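Local atomic coordinates of soluble epoxide hydrolase (Bacillus megaterium, PDB entry 4INZ), a protein that belongs to the alpha/beta hydrolase family, with a mostly parallel beta-sheet flanked by helices and, in this member, a helical cap inserted after a central strand. Residues 124-129 and 237-242; 132-137 and 242-247; 166-171 and 219-224; 47-52 and 202-207. The protein carries 1 engineered substitution. All coordinates share one frame; numbering follows the deposited sequence.

Interaction 1: 124-129 and 237-242; sequences AYRYPE and FPLEEE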
# COMPACT_ATOMS: atom_id res chain seq x y z
N ALA A 124 -12.13 0.36 -2.45
CA ALA A 124 -12.74 0.86 -3.68
C ALA A 124 -13.89 -0.03 -4.14
O ALA A 124 -14.92 0.45 -4.62
CB ALA A 124 -11.70 1.00 -4.80
N TYR A 125 -13.72 -1.34 -3.98
CA TYR A 125 -14.76 -2.29 -4.36
C TYR A 125 -15.99 -2.16 -3.46
O TYR A 125 -17.13 -2.23 -3.93
CB TYR A 125 -14.23 -3.73 -4.31
CG TYR A 125 -13.69 -4.24 -5.63
CD1 TYR A 125 -14.51 -4.91 -6.53
CD2 TYR A 125 -12.35 -4.07 -5.97
CE1 TYR A 125 -14.02 -5.39 -7.74
CE2 TYR A 125 -11.85 -4.54 -7.17
CZ TYR A 125 -12.69 -5.20 -8.05
OH TYR A 125 -12.19 -5.67 -9.25
N ARG A 126 -15.76 -1.98 -2.16
CA ARG A 126 -16.85 -1.92 -1.20
C ARG A 126 -17.48 -0.54 -1.13
O ARG A 126 -18.69 -0.41 -0.91
CB ARG A 126 -16.37 -2.36 0.19
CG ARG A 126 -15.87 -3.79 0.26
CD ARG A 126 -15.51 -4.17 1.69
NE ARG A 126 -15.05 -5.56 1.78
CZ ARG A 126 -14.54 -6.10 2.89
NH1 ARG A 126 -14.42 -5.38 4.00
NH2 ARG A 126 -14.14 -7.37 2.88
N TYR A 127 -16.67 0.50 -1.32
CA TYR A 127 -17.15 1.87 -1.22
C TYR A 127 -16.76 2.68 -2.45
O TYR A 127 -16.10 3.72 -2.32
CB TYR A 127 -16.58 2.55 0.03
CG TYR A 127 -17.02 1.97 1.35
CD1 TYR A 127 -18.17 2.45 1.99
CD2 TYR A 127 -16.29 0.97 1.98
CE1 TYR A 127 -18.58 1.93 3.20
CE2 TYR A 127 -16.69 0.45 3.20
CZ TYR A 127 -17.84 0.93 3.81
OH TYR A 127 -18.24 0.42 5.02
N PRO A 128 -17.17 2.23 -3.64
CA PRO A 128 -16.75 2.91 -4.87
C PRO A 128 -17.18 4.38 -4.90
O PRO A 128 -16.56 5.17 -5.61
CB PRO A 128 -17.46 2.12 -5.97
CG PRO A 128 -18.59 1.42 -5.28
CD PRO A 128 -18.07 1.10 -3.92
N GLU A 129 -18.20 4.74 -4.13
CA GLU A 129 -18.68 6.11 -4.12
C GLU A 129 -17.72 7.04 -3.37
O GLU A 129 -17.81 8.27 -3.48
CB GLU A 129 -20.10 6.20 -3.54
CG GLU A 129 -20.21 5.97 -2.03
CD GLU A 129 -20.27 4.50 -1.64
OE1 GLU A 129 -20.16 3.63 -2.52
OE2 GLU A 129 -20.44 4.23 -0.43
N PHE A 237 -9.57 -10.68 -0.14
CA PHE A 237 -10.48 -10.37 0.95
C PHE A 237 -11.91 -10.45 0.41
O PHE A 237 -12.13 -10.20 -0.78
CB PHE A 237 -10.18 -8.98 1.51
CG PHE A 237 -8.75 -8.80 1.93
CD1 PHE A 237 -8.24 -9.48 3.03
CD2 PHE A 237 -7.90 -7.96 1.23
CE1 PHE A 237 -6.92 -9.32 3.42
CE2 PHE A 237 -6.57 -7.79 1.62
CZ PHE A 237 -6.08 -8.47 2.71
N PRO A 238 -12.88 -10.80 1.26
CA PRO A 238 -14.25 -11.03 0.78
C PRO A 238 -14.84 -9.84 0.04
O PRO A 238 -14.79 -8.71 0.53
CB PRO A 238 -15.03 -11.30 2.07
CG PRO A 238 -14.02 -11.87 2.99
CD PRO A 238 -12.75 -11.10 2.70
N LEU A 239 -15.41 -10.10 -1.14
CA LEU A 239 -16.05 -9.07 -1.94
C LEU A 239 -17.34 -9.58 -2.55
O LEU A 239 -17.44 -10.73 -2.96
CB LEU A 239 -15.11 -8.59 -3.05
CG LEU A 239 -13.92 -7.73 -2.61
CD1 LEU A 239 -13.04 -7.35 -3.79
CD2 LEU A 239 -14.41 -6.49 -1.89
N GLU A 240 -18.32 -8.69 -2.62
CA GLU A 240 -19.61 -8.95 -3.25
C GLU A 240 -19.49 -8.87 -4.78
O GLU A 240 -20.03 -9.70 -5.50
CB GLU A 240 -20.63 -7.92 -2.76
CG GLU A 240 -20.24 -6.45 -3.07
CD GLU A 240 -18.83 -6.07 -2.59
OE1 GLU A 240 -17.96 -5.74 -3.44
OE2 GLU A 240 -18.60 -6.07 -1.36
N GLU A 241 -18.78 -7.86 -5.26
CA GLU A 241 -18.68 -7.59 -6.69
C GLU A 241 -17.33 -7.99 -7.28
O GLU A 241 -16.30 -7.89 -6.61
CB GLU A 241 -18.93 -6.10 -6.96
CG GLU A 241 -20.36 -5.79 -7.33
CD GLU A 241 -20.78 -6.49 -8.61
OE1 GLU A 241 -20.28 -6.11 -9.69
OE2 GLU A 241 -21.60 -7.43 -8.53
N GLU A 242 -17.36 -8.44 -8.53
CA GLU A 242 -16.13 -8.80 -9.24
C GLU A 242 -15.62 -7.65 -10.09
O GLU A 242 -14.43 -7.58 -10.41
CB GLU A 242 -16.36 -10.02 -10.14
CG GLU A 242 -16.51 -11.34 -9.39
CD GLU A 242 -16.35 -12.55 -10.29
OE1 GLU A 242 -16.51 -12.41 -11.52
OE2 GLU A 242 -16.05 -13.65 -9.77

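Interaction 2: 132-137 and 242-247; sequences QKLIAF and EVLNIP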
# COMPACT_ATOMS: atom_id res chain seq x y z
N GLN A 132 -13.15 8.63 -6.35
CA GLN A 132 -13.31 9.24 -7.66
C GLN A 132 -12.46 8.52 -8.70
O GLN A 132 -12.93 8.18 -9.79
CB GLN A 132 -12.89 10.71 -7.62
CG GLN A 132 -13.63 11.54 -6.59
CD GLN A 132 -13.02 12.91 -6.43
OE1 GLN A 132 -13.53 13.75 -5.69
NE2 GLN A 132 -11.90 13.14 -7.12
N LYS A 133 -11.20 8.30 -8.36
CA LYS A 133 -10.27 7.59 -9.22
C LYS A 133 -9.29 6.85 -8.33
O LYS A 133 -9.00 7.29 -7.21
CB LYS A 133 -9.49 8.56 -10.11
CG LYS A 133 -10.32 9.37 -11.10
CD LYS A 133 -9.40 10.11 -12.06
CE LYS A 133 -10.18 10.79 -13.17
NZ LYS A 133 -10.93 11.94 -12.66
N LEU A 134 -8.78 5.73 -8.83
CA LEU A 134 -7.83 4.91 -8.09
C LEU A 134 -6.52 4.82 -8.85
O LEU A 134 -6.51 4.52 -10.05
CB LEU A 134 -8.39 3.51 -7.88
CG LEU A 134 -7.46 2.50 -7.20
CD1 LEU A 134 -7.23 2.90 -5.75
CD2 LEU A 134 -8.04 1.08 -7.30
N ILE A 135 -5.41 5.09 -8.16
CA ILE A 135 -4.09 4.91 -8.73
C ILE A 135 -3.38 3.86 -7.89
O ILE A 135 -3.11 4.07 -6.70
CB ILE A 135 -3.28 6.21 -8.71
CG1 ILE A 135 -4.03 7.31 -9.48
CG2 ILE A 135 -1.88 5.98 -9.30
CD1 ILE A 135 -3.32 8.66 -9.50
N ALA A 136 -3.09 2.71 -8.51
CA ALA A 136 -2.52 1.59 -7.78
C ALA A 136 -1.12 1.26 -8.28
O ALA A 136 -0.90 1.08 -9.48
CB ALA A 136 -3.41 0.37 -7.92
N PHE A 137 -0.17 1.17 -7.34
CA PHE A 137 1.19 0.72 -7.62
C PHE A 137 1.32 -0.77 -7.28
O PHE A 137 0.33 -1.43 -6.95
CB PHE A 137 2.21 1.55 -6.82
CG PHE A 137 2.27 2.99 -7.24
CD1 PHE A 137 3.27 3.44 -8.10
CD2 PHE A 137 1.32 3.91 -6.79
CE1 PHE A 137 3.32 4.77 -8.51
CE2 PHE A 137 1.36 5.24 -7.20
CZ PHE A 137 2.36 5.68 -8.05
N GLU A 242 -17.36 -8.44 -8.53
CA GLU A 242 -16.13 -8.80 -9.24
C GLU A 242 -15.62 -7.65 -10.09
O GLU A 242 -14.43 -7.58 -10.41
CB GLU A 242 -16.36 -10.02 -10.14
CG GLU A 242 -16.51 -11.34 -9.39
CD GLU A 242 -16.35 -12.55 -10.29
OE1 GLU A 242 -16.51 -12.41 -11.52
OE2 GLU A 242 -16.05 -13.65 -9.77
N VAL A 243 -16.52 -6.74 -10.46
CA VAL A 243 -16.17 -5.64 -11.36
C VAL A 243 -16.15 -4.29 -10.65
O VAL A 243 -17.08 -3.96 -9.91
CB VAL A 243 -17.13 -5.59 -12.57
CG1 VAL A 243 -16.78 -4.43 -13.49
CG2 VAL A 243 -17.07 -6.90 -13.33
N LEU A 244 -15.09 -3.52 -10.88
CA LEU A 244 -14.97 -2.17 -10.35
C LEU A 244 -15.03 -1.19 -11.51
O LEU A 244 -14.20 -1.24 -12.42
CB LEU A 244 -13.63 -2.01 -9.61
CG LEU A 244 -13.29 -0.61 -9.10
CD1 LEU A 244 -14.29 -0.17 -8.03
CD2 LEU A 244 -11.87 -0.56 -8.56
N ASN A 245 -16.01 -0.29 -11.50
CA ASN A 245 -16.28 0.55 -12.67
C ASN A 245 -15.66 1.95 -12.71
O ASN A 245 -15.82 2.67 -13.70
CB ASN A 245 -17.78 0.61 -12.95
CG ASN A 245 -18.31 -0.69 -13.49
OD1 ASN A 245 -19.26 -1.27 -12.95
ND2 ASN A 245 -17.70 -1.17 -14.57
N ILE A 246 -14.96 2.34 -11.65
CA ILE A 246 -14.35 3.67 -11.60
C ILE A 246 -13.08 3.68 -12.45
O ILE A 246 -12.55 2.62 -12.78
CB ILE A 246 -14.01 4.07 -10.16
CG1 ILE A 246 -12.91 3.15 -9.61
CG2 ILE A 246 -15.26 4.01 -9.28
CD1 ILE A 246 -12.45 3.50 -8.21
N PRO A 247 -12.60 4.87 -12.82
CA PRO A 247 -11.35 4.94 -13.59
C PRO A 247 -10.16 4.55 -12.72
O PRO A 247 -10.04 5.05 -11.59
CB PRO A 247 -11.26 6.42 -13.98
CG PRO A 247 -12.65 6.96 -13.81
CD PRO A 247 -13.21 6.20 -12.65

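Interaction 3: 166-171 and 219-224; sequences QKQEVQ and YYRNLK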
# COMPACT_ATOMS: atom_id res chain seq x y z
N GLN A 166 4.56 -15.67 9.46
CA GLN A 166 3.69 -16.25 10.48
C GLN A 166 4.53 -16.69 11.69
O GLN A 166 4.02 -16.81 12.80
CB GLN A 166 2.89 -17.43 9.92
CG GLN A 166 2.18 -17.15 8.59
CD GLN A 166 1.10 -16.07 8.70
OE1 GLN A 166 0.30 -16.07 9.63
NE2 GLN A 166 1.09 -15.15 7.74
N LYS A 167 5.82 -16.94 11.45
CA LYS A 167 6.70 -17.48 12.49
C LYS A 167 7.13 -16.42 13.51
O LYS A 167 7.30 -15.25 13.18
CB LYS A 167 7.94 -18.12 11.85
CG LYS A 167 7.62 -19.23 10.86
CD LYS A 167 7.34 -20.55 11.55
CE LYS A 167 8.63 -21.25 11.95
NZ LYS A 167 8.38 -22.53 12.68
N GLN A 168 7.33 -16.85 14.75
CA GLN A 168 7.69 -15.93 15.82
C GLN A 168 9.08 -15.32 15.65
O GLN A 168 9.35 -14.23 16.15
CB GLN A 168 7.56 -16.59 17.19
CG GLN A 168 6.12 -16.73 17.67
CD GLN A 168 5.40 -15.39 17.73
OE1 GLN A 168 5.89 -14.43 18.31
NE2 GLN A 168 4.21 -15.34 17.13
N GLU A 169 9.97 -16.01 14.94
CA GLU A 169 11.34 -15.53 14.80
C GLU A 169 11.44 -14.26 13.97
O GLU A 169 12.44 -13.55 14.04
CB GLU A 169 12.24 -16.62 14.20
CG GLU A 169 11.98 -16.88 12.73
CD GLU A 169 13.05 -17.74 12.09
OE1 GLU A 169 12.77 -18.93 11.82
OE2 GLU A 169 14.15 -17.23 11.83
N VAL A 170 10.41 -13.96 13.17
CA VAL A 170 10.52 -12.87 12.20
C VAL A 170 10.62 -11.49 12.85
O VAL A 170 11.34 -10.62 12.35
CB VAL A 170 9.37 -12.90 11.16
CG1 VAL A 170 9.47 -11.69 10.23
CG2 VAL A 170 9.42 -14.18 10.35
N GLN A 171 9.91 -11.28 13.95
CA GLN A 171 10.00 -9.98 14.61
C GLN A 171 11.45 -9.67 14.99
O GLN A 171 11.96 -8.59 14.70
CB GLN A 171 9.09 -9.88 15.84
CG GLN A 171 9.16 -8.50 16.48
CD GLN A 171 8.17 -8.30 17.60
OE1 GLN A 171 7.36 -9.18 17.91
NE2 GLN A 171 8.22 -7.13 18.23
N TYR A 219 -0.69 -7.65 10.37
CA TYR A 219 -1.43 -7.60 9.12
C TYR A 219 -1.36 -8.94 8.40
O TYR A 219 -2.37 -9.48 7.95
CB TYR A 219 -0.84 -6.54 8.19
CG TYR A 219 -1.16 -5.10 8.51
CD1 TYR A 219 -0.62 -4.48 9.63
CD2 TYR A 219 -1.97 -4.36 7.66
CE1 TYR A 219 -0.90 -3.15 9.89
CE2 TYR A 219 -2.25 -3.04 7.92
CZ TYR A 219 -1.72 -2.44 9.03
OH TYR A 219 -2.01 -1.12 9.28
N TYR A 220 -0.14 -9.46 8.27
CA TYR A 220 0.11 -10.69 7.52
C TYR A 220 -0.49 -11.91 8.21
O TYR A 220 -0.85 -12.90 7.56
CB TYR A 220 1.61 -10.92 7.32
CG TYR A 220 2.28 -9.94 6.38
CD1 TYR A 220 2.43 -10.24 5.03
CD2 TYR A 220 2.76 -8.72 6.85
CE1 TYR A 220 3.04 -9.35 4.17
CE2 TYR A 220 3.37 -7.83 5.99
CZ TYR A 220 3.51 -8.14 4.65
OH TYR A 220 4.12 -7.25 3.79
N ARG A 221 -0.60 -11.84 9.53
CA ARG A 221 -1.02 -13.00 10.31
C ARG A 221 -2.52 -13.21 10.30
O ARG A 221 -3.03 -14.15 10.91
CB ARG A 221 -0.46 -12.89 11.74
CG ARG A 221 1.05 -13.07 11.73
CD ARG A 221 1.74 -12.63 13.01
NE ARG A 221 3.16 -12.92 12.91
CZ ARG A 221 4.06 -12.68 13.86
NH1 ARG A 221 3.69 -12.12 15.00
NH2 ARG A 221 5.33 -12.99 13.65
N ASN A 222 -3.23 -12.34 9.58
CA ASN A 222 -4.66 -12.50 9.34
C ASN A 222 -4.96 -12.96 7.92
O ASN A 222 -6.11 -13.25 7.59
CB ASN A 222 -5.40 -11.19 9.61
CG ASN A 222 -5.45 -10.85 11.08
OD1 ASN A 222 -5.59 -11.73 11.93
ND2 ASN A 222 -5.35 -9.56 11.40
N LEU A 223 -3.93 -13.02 7.08
CA LEU A 223 -4.13 -13.43 5.68
C LEU A 223 -4.67 -14.85 5.57
O LEU A 223 -4.24 -15.75 6.29
CB LEU A 223 -2.83 -13.29 4.89
CG LEU A 223 -2.33 -11.86 4.67
CD1 LEU A 223 -0.94 -11.86 4.06
CD2 LEU A 223 -3.31 -11.10 3.79
N LYS A 224 -5.62 -15.04 4.67
CA LYS A 224 -6.22 -16.35 4.44
C LYS A 224 -5.82 -16.85 3.07
O LYS A 224 -6.62 -16.87 2.14
CB LYS A 224 -7.74 -16.27 4.57
CG LYS A 224 -8.22 -15.83 5.95
CD LYS A 224 -7.84 -16.85 7.01
CE LYS A 224 -7.17 -16.21 8.22
NZ LYS A 224 -8.04 -15.23 8.94
O HOH W 1 7.59 -12.54 15.39

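Interaction 4: 47-52 and 202-207; sequences FPDFSH and QAYMNS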
# COMPACT_ATOMS: atom_id res chain seq x y z
N PHE A 47 4.08 -2.28 3.47
CA PHE A 47 5.12 -2.78 4.36
C PHE A 47 6.49 -2.76 3.70
O PHE A 47 6.63 -3.21 2.56
CB PHE A 47 4.79 -4.22 4.76
CG PHE A 47 5.87 -4.87 5.57
CD1 PHE A 47 5.87 -4.78 6.96
CD2 PHE A 47 6.90 -5.58 4.95
CE1 PHE A 47 6.86 -5.37 7.71
CE2 PHE A 47 7.90 -6.18 5.71
CZ PHE A 47 7.88 -6.07 7.09
N PRO A 48 7.54 -2.30 4.41
CA PRO A 48 7.57 -1.73 5.76
C PRO A 48 7.79 -0.23 5.70
O PRO A 48 8.60 0.30 6.45
CB PRO A 48 8.82 -2.38 6.35
CG PRO A 48 9.77 -2.36 5.18
CD PRO A 48 8.91 -2.55 3.93
N ASP A 49 7.08 0.44 4.80
CA ASP A 49 7.26 1.87 4.62
C ASP A 49 6.32 2.66 5.52
O ASP A 49 5.91 2.17 6.58
CB ASP A 49 7.02 2.23 3.15
CG ASP A 49 7.81 1.33 2.22
OD1 ASP A 49 9.05 1.40 2.24
OD2 ASP A 49 7.19 0.54 1.48
N PHE A 50 5.99 3.87 5.11
CA PHE A 50 5.09 4.74 5.85
C PHE A 50 4.82 5.96 4.99
O PHE A 50 5.18 5.97 3.82
CB PHE A 50 5.66 5.12 7.23
CG PHE A 50 6.92 5.95 7.20
CD1 PHE A 50 8.09 5.45 6.63
CD2 PHE A 50 6.96 7.20 7.79
CE1 PHE A 50 9.26 6.21 6.62
CE2 PHE A 50 8.12 7.97 7.80
CZ PHE A 50 9.28 7.47 7.21
N SER A 51 4.19 6.99 5.55
CA SER A 51 3.77 8.13 4.75
C SER A 51 4.89 8.75 3.91
O SER A 51 4.65 9.25 2.80
CB SER A 51 3.13 9.20 5.65
OG SER A 51 4.00 9.51 6.73
N HIS A 52 6.11 8.70 4.43
CA HIS A 52 7.25 9.35 3.77
C HIS A 52 7.52 8.79 2.36
O HIS A 52 8.14 9.46 1.54
CB HIS A 52 8.50 9.20 4.65
CG HIS A 52 9.69 9.98 4.18
ND1 HIS A 52 9.74 11.36 4.22
CD2 HIS A 52 10.89 9.57 3.70
CE1 HIS A 52 10.92 11.76 3.76
NE2 HIS A 52 11.64 10.70 3.44
N GLN A 202 17.28 8.37 7.68
CA GLN A 202 16.97 8.77 9.05
C GLN A 202 15.46 8.75 9.31
O GLN A 202 15.01 8.34 10.39
CB GLN A 202 17.53 10.16 9.34
CG GLN A 202 17.30 10.64 10.77
CD GLN A 202 18.03 9.78 11.78
OE1 GLN A 202 19.23 9.95 11.99
NE2 GLN A 202 17.31 8.84 12.40
N ALA A 203 14.69 9.20 8.33
CA ALA A 203 13.24 9.21 8.47
C ALA A 203 12.71 7.78 8.60
O ALA A 203 11.82 7.51 9.41
CB ALA A 203 12.58 9.92 7.30
N TYR A 204 13.23 6.88 7.78
CA TYR A 204 12.83 5.48 7.88
C TYR A 204 13.21 4.89 9.23
O TYR A 204 12.40 4.20 9.85
CB TYR A 204 13.47 4.66 6.76
CG TYR A 204 12.59 4.48 5.55
CD1 TYR A 204 11.75 3.38 5.44
CD2 TYR A 204 12.59 5.41 4.51
CE1 TYR A 204 10.95 3.19 4.34
CE2 TYR A 204 11.78 5.23 3.40
CZ TYR A 204 10.96 4.12 3.32
OH TYR A 204 10.16 3.93 2.21
N MET A 205 14.43 5.15 9.68
CA MET A 205 14.87 4.62 10.97
C MET A 205 13.97 5.12 12.09
O MET A 205 13.57 4.36 12.96
CB MET A 205 16.33 4.98 11.26
CG MET A 205 17.34 4.37 10.29
SD MET A 205 17.23 2.57 10.16
CE MET A 205 17.55 2.08 11.85
N ASN A 206 13.67 6.42 12.07
CA ASN A 206 12.72 6.98 13.03
C ASN A 206 11.37 6.27 12.98
O ASN A 206 10.76 6.00 14.02
CB ASN A 206 12.50 8.47 12.78
CG ASN A 206 13.67 9.32 13.21
OD1 ASN A 206 14.54 8.88 13.96
ND2 ASN A 206 13.68 10.57 12.74
N SER A 207 10.90 5.98 11.77
CA SER A 207 9.59 5.36 11.61
C SER A 207 9.55 3.99 12.27
O SER A 207 8.54 3.61 12.86
CB SER A 207 9.17 5.26 10.14
OG SER A 207 9.75 4.12 9.50
O HOH W 2 7.61 2.37 8.89

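Interaction 1: 124-129 and 237-242
The end of helix 115-126 lies beside an irregular run of chain at 237-242, with Tyr125 level with Glu241 (7.0 Å between CA atoms) and Arg126 level with Leu239 (7.2 Å). Arg126 makes the main polar link. With CG anti to the carbonyl carbon (chi1 -62°) and the chain extended as far as NE, the side chain spans the gap to Pro238. Its NH2 donates to Pro238 O at 2.8 Å, almost straight at 166°, in the guanidinium plane and on a lone pair of the carbonyl; NE adds a weak bond to the same oxygen. At the far side of the group, NH1 forms a salt bridge with Asp90. Next to this link along the chain, Leu239 divides its two methyls. Leu239 CD1 sits over one face of the Tyr125 ring, displaced toward the rim and 3.7 Å from Tyr125 CG, while CD2 of Leu239 lies 3.7 Å from Arg126 CG. The Tyr125 hydroxyl is hydrogen-bonded to His141; Glu242 O lies near the ring plane at its edge, 3.2 Å from Tyr125 OH. Glu240 bends back so that its OE1 accepts from Glu241 N at 2.9 Å. The straight NH2 bond, the weak NE bond and the salt bridge at NH1 together hold the rotation of the guanidinium where the helix ends, and the Asp90 carboxylate probably balances its charge.

Interaction 2: 132-137 and 242-247
Two neighbouring parallel strands of the central alpha/beta hydrolase sheet, 131-137 and 248-253, begin to pair here, as the chain returning from the cap runs through 242-247 into the second of them. The central bond is from Leu134 N to Pro247 O, 3.1 Å long with an N-H...O angle of 168°, and the donor lies in the carbonyl plane. Leu134 is also joined through its backbone to Gln249, so one residue bridges two positions of its neighbour that are two apart, the regular pattern of parallel strands. Lys133 reinforces the junction with a CA-H...O contact, its CA 3.5 Å from Pro247 O. The proline ring also takes part: Pro247 CD rests 3.5 Å from Gln132 O.

Apolar side chains fill in beside the bond. Ile246 holds CG1 between its backbone N and carbonyl carbon, the crowded position (chi1 66°), and from there the extended chain brings CD1 to within 4.1 Å of Leu134 CB. Leu134 and Leu244 meet tip to tip, CD2 to CD2, at 4.4 Å. Trp121 of helix 115-126 packs on both leucines, whereas Lys133 and Ile135 reach Phe301 of helix 291-303. Lacking an amide hydrogen, Pro247 can enter the pairing only through its carbonyl. The near-linear bond at that oxygen marks where the strand pairing starts, which is consistent with its fixing the alignment of the incoming strand, and the methyl contacts are loose apolar packing beside it.

Interaction 3: 166-171 and 219-224
The side chains of Gln166 and Arg221 run alongside one another, antiparallel, each reaching toward the backbone of the other's segment. Gln166 is bent at chi2 (-64°), which turns its amide back across the gap so that NE2 donates to Tyr220 O at 3.0 Å. The bond is nearly straight and lies in the amide plane, yet the donor stands well above the plane of the carbonyl. Leu223 N, closing the type I turn from Tyr220 to Leu223, uses the same oxygen. The other end of the amide, Gln166 OE1, rests against Arg221 CA at 3.4 Å. Arg221 itself runs extended from CG to NE, which brings NH2 to 3.0 Å from Lys167 O. Gln168 NE2 lies over one face of the guanidinium, 3.9 Å from Arg221 NH1.

A water at the edge of that group forms the next layer. It accepts from Arg221 NH2 at 2.9 Å and from Gln171 N, and donates to Gln168 O at 2.6 Å, tying the arginine to the chain around Gln168 and Gln171 where it enters helix 169-193. Further out, Gln166 NE2 also bonds Ala162 O and Arg221 NE bonds Phe165 O, which fixes both groups from the side of helix 160-164. The segments belong to the helical cap, where the chain entering helix 169-193 meets the chain leaving helix 213-220. Neutral groups surround the guanidinium within this contact, so its positive charge is probably stabilised by carbonyl and water dipoles and not by a carboxylate within these two segments.

Interaction 4: 47-52 and 202-207
The turn at 47-52 runs past helix 198-210 with CA atoms 7.3 to 7.6 Å apart at three places, pairing Asp49 with Tyr204, Phe50 with Ser207 and His52 with Ala203. Phe50 takes the crowded chi1 position (65°), which lays its ring against the helix. Ser207 CB sits 3.4 Å above the centre of one face, and His52 CB lies over the opposite face. The rim of Phe50 points into the face of Tyr204 in a T-shaped pair, centroids 5.2 Å apart and planes at 89°.

Phe47 and the cis-Pro48 complete the His-Gly-Phe-Pro motif, which in this family follows a central strand and borders the oxyanion hole; here it meets a helix of the cap. Tyr204 OH donates to Asp49 OD1 at 2.8 Å, approaching from above the carboxylate plane, a bond that may help to keep the buried acid ionised. One water donates to both Asp49 O (2.9 Å) and Ser207 OG, while Ser207 OG donates to Tyr204 O at 2.7 Å. At the far end Ala203 CB lies over the centre of the His52 imidazole, 4.1 Å from its centroid, and His52 NE2 is held by Asp200.

Interactions 1 and 2 lie about 10 Å apart (between centres) and are continuous: they share Glu242, and Leu244 CB of the second packs against Tyr125 CZ of the first at 3.7 Å. Together they fasten the chain returning from the cap to the core. Interaction 4 lies across the molecule, its centre about 29 Å from that of interaction 1, where a core turn meets the cap. Interaction 3, within the cap, links both regions: Leu223 CD2 touches Phe237 CZ at 4.0 Å, and Tyr220 OH reaches Phe47 CB at 3.3 Å. Bound di(hydroxyethyl)ether, probably from crystallisation, lies about 3 Å from the Tyr220 side chain, and such a ligand also lies about 5 Å from that of Phe237.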